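Local coordinates for protein ORF34P2 (Lactococcus phage p2, PDB 2WKD) that binds single-stranded DNA, probably with nanomolar affinity and without sequence specificity, at residues R16-A21 against K25-V30. The protein carries 2 engineered substitutions. Sequence-based numbering, arbitrary orientation.
Sequences RTVSTA and KKIISV
Val18 holds CG2 between its backbone N and carbonyl carbon, while Ile27 carries CG1 anti to its carbonyl carbon (chi1 -60°) and extends it to CD1. These torsions bring the two branches together on one face of a beta hairpin, formed by strands 15-18 and 25-31 of this OB-clan protein. The side chains cross at about a right angle. Val18 CG2 to Ile27 CD1 is 3.5 Å, tighter than usual for two carbons. Strand 15-18 is an outermost strand of the sheet within this chain; strand 45-49 flanks strand 25-31 on its other side and sends Phe49 against Ile27, Lys25 and Thr20.

The backbones are antiparallel. Two hydrogen-bonded pairs, Arg16 with Ile27 and Val18 with Lys25, enclose the non-hydrogen-bonded pair Thr17 and Lys26. Each hydrogen-bonded pair closes two N-H to O bonds. Ile27 N reaches Arg16 O at 2.8 Å. Val18 N donates nearly straight to Lys25 O, with an N-H...O angle of 172°. Lys26 CA adds a CA-H...O contact to Arg16 O at 3.3 Å.

Beyond the strand end, Thr20 packs across the start of Lys25. Its CG2 lies 3.8 Å from Lys25 CG. Thr20 OG1 hydrogen-bonds to Gly23 O and Lys22 N in the turn, which ties this residue to the connection between the strands. The Lys25 chain bends at chi2 (-61°), and its NZ forms a salt bridge with Asp52.

Thr17 and Lys26 occupy the opposite face. Thr17 OG1 sits 3.6 Å from Lys26 CG. One water links the pair, 2.7 Å from Thr17 OG1 and accepting a hydrogen bond from Lys26 NZ at 2.8 Å.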
loop_
_atom_site.group_PDB
_atom_site.type_symbol
_atom_site.label_atom_id
_atom_site.label_comp_id
_atom_site.label_asym_id
_atom_site.label_seq_id
_atom_site.Cartn_x
_atom_site.Cartn_y
_atom_site.Cartn_z
ATOM N N ARG A 16 17.897 7.672 7.501
ATOM C CA ARG A 16 19.017 7.636 8.464
ATOM C C ARG A 16 19.964 6.498 8.115
ATOM O O ARG A 16 19.543 5.489 7.554
ATOM C CB ARG A 16 18.510 7.438 9.896
ATOM C CG ARG A 16 18.066 8.725 10.600
ATOM C CD ARG A 16 17.967 8.555 12.125
ATOM N NE ARG A 16 17.237 7.343 12.512
ATOM C CZ ARG A 16 17.719 6.377 13.294
ATOM N NH1 ARG A 16 18.946 6.461 13.806
ATOM N NH2 ARG A 16 16.962 5.321 13.564
ATOM N N THR A 17 21.241 6.659 8.447
ATOM C CA THR A 17 22.210 5.570 8.314
ATOM C C THR A 17 22.493 4.996 9.685
ATOM O O THR A 17 22.872 5.730 10.605
ATOM C CB THR A 17 23.499 6.052 7.630
ATOM O OG1 THR A 17 23.170 6.483 6.309
ATOM C CG2 THR A 17 24.532 4.932 7.544
ATOM N N VAL A 18 22.314 3.686 9.809
ATOM C CA VAL A 18 22.455 2.970 11.080
ATOM C C VAL A 18 23.458 1.832 10.948
ATOM O O VAL A 18 23.667 1.303 9.855
ATOM C CB VAL A 18 21.101 2.349 11.549
ATOM C CG1 VAL A 18 20.098 3.438 11.902
ATOM C CG2 VAL A 18 20.531 1.410 10.483
ATOM N N SER A 19 24.071 1.444 12.060
ATOM C CA SER A 19 24.878 0.254 12.064
ATOM C C SER A 19 23.942 -0.950 12.167
ATOM O O SER A 19 22.942 -0.898 12.875
ATOM C CB SER A 19 25.851 0.286 13.236
ATOM O OG SER A 19 25.130 0.293 14.430
ATOM N N THR A 20 24.246 -2.012 11.423
ATOM C CA THR A 20 23.516 -3.280 11.523
ATOM C C THR A 20 24.554 -4.389 11.513
ATOM O O THR A 20 25.736 -4.142 11.238
ATOM C CB THR A 20 22.560 -3.538 10.306
ATOM O OG1 THR A 20 23.326 -3.874 9.141
ATOM C CG2 THR A 20 21.693 -2.345 9.999
ATOM N N ALA A 21 24.102 -5.607 11.787
ATOM C CA ALA A 21 24.933 -6.808 11.690
ATOM C C ALA A 21 25.478 -7.034 10.264
ATOM O O ALA A 21 26.406 -7.817 10.064
ATOM C CB ALA A 21 24.137 -8.024 12.162
ATOM N N LYS A 25 23.629 0.608 7.003
ATOM C CA LYS A 25 22.476 0.606 6.108
ATOM C C LYS A 25 21.716 1.888 6.245
ATOM O O LYS A 25 21.550 2.405 7.364
ATOM C CB LYS A 25 21.518 -0.554 6.397
ATOM C CG LYS A 25 22.103 -1.945 6.206
ATOM C CD LYS A 25 22.545 -2.174 4.771
ATOM C CE LYS A 25 22.933 -3.626 4.545
ATOM N NZ LYS A 25 23.237 -3.856 3.106
ATOM N N LYS A 26 21.257 2.393 5.103
ATOM C CA LYS A 26 20.254 3.434 5.070
ATOM C C LYS A 26 18.892 2.820 5.360
ATOM O O LYS A 26 18.566 1.729 4.856
ATOM C CB LYS A 26 20.235 4.138 3.713
ATOM C CG LYS A 26 21.374 5.112 3.474
ATOM C CD LYS A 26 21.122 5.894 2.189
ATOM C CE LYS A 26 22.301 6.809 1.863
ATOM N NZ LYS A 26 23.587 6.080 1.647
ATOM N N ILE A 27 18.111 3.497 6.192
ATOM C CA ILE A 27 16.712 3.122 6.422
ATOM C C ILE A 27 15.839 4.330 6.096
ATOM O O ILE A 27 16.051 5.420 6.648
ATOM C CB ILE A 27 16.435 2.690 7.881
ATOM C CG1 ILE A 27 17.289 1.485 8.269
ATOM C CG2 ILE A 27 14.943 2.376 8.075
ATOM C CD1 ILE A 27 17.130 1.067 9.736
ATOM N N ILE A 28 14.876 4.129 5.194
ATOM C CA ILE A 28 13.932 5.179 4.818
ATOM C C ILE A 28 12.594 4.956 5.524
ATOM O O ILE A 28 12.198 3.814 5.780
ATOM C CB ILE A 28 13.750 5.267 3.268
ATOM C CG1 ILE A 28 13.185 6.639 2.867
ATOM C CG2 ILE A 28 12.896 4.096 2.739
ATOM C CD1 ILE A 28 13.115 6.891 1.366
ATOM N N SER A 29 11.918 6.053 5.849
ATOM C CA SER A 29 10.604 6.015 6.482
ATOM C C SER A 29 9.640 6.762 5.571
ATOM O O SER A 29 9.825 7.949 5.305
ATOM C CB SER A 29 10.664 6.651 7.881
ATOM O OG SER A 29 9.386 6.633 8.517
ATOM N N VAL A 30 8.643 6.046 5.056
ATOM C CA VAL A 30 7.698 6.602 4.061
ATOM C C VAL A 30 6.225 6.468 4.494
ATOM O O VAL A 30 5.870 5.499 5.177
ATOM C CB VAL A 30 7.899 5.962 2.648
ATOM C CG1 VAL A 30 9.291 6.321 2.082
ATOM C CG2 VAL A 30 7.697 4.434 2.677
HETATM O O HOH W 1 24.633 5.750 4.193
#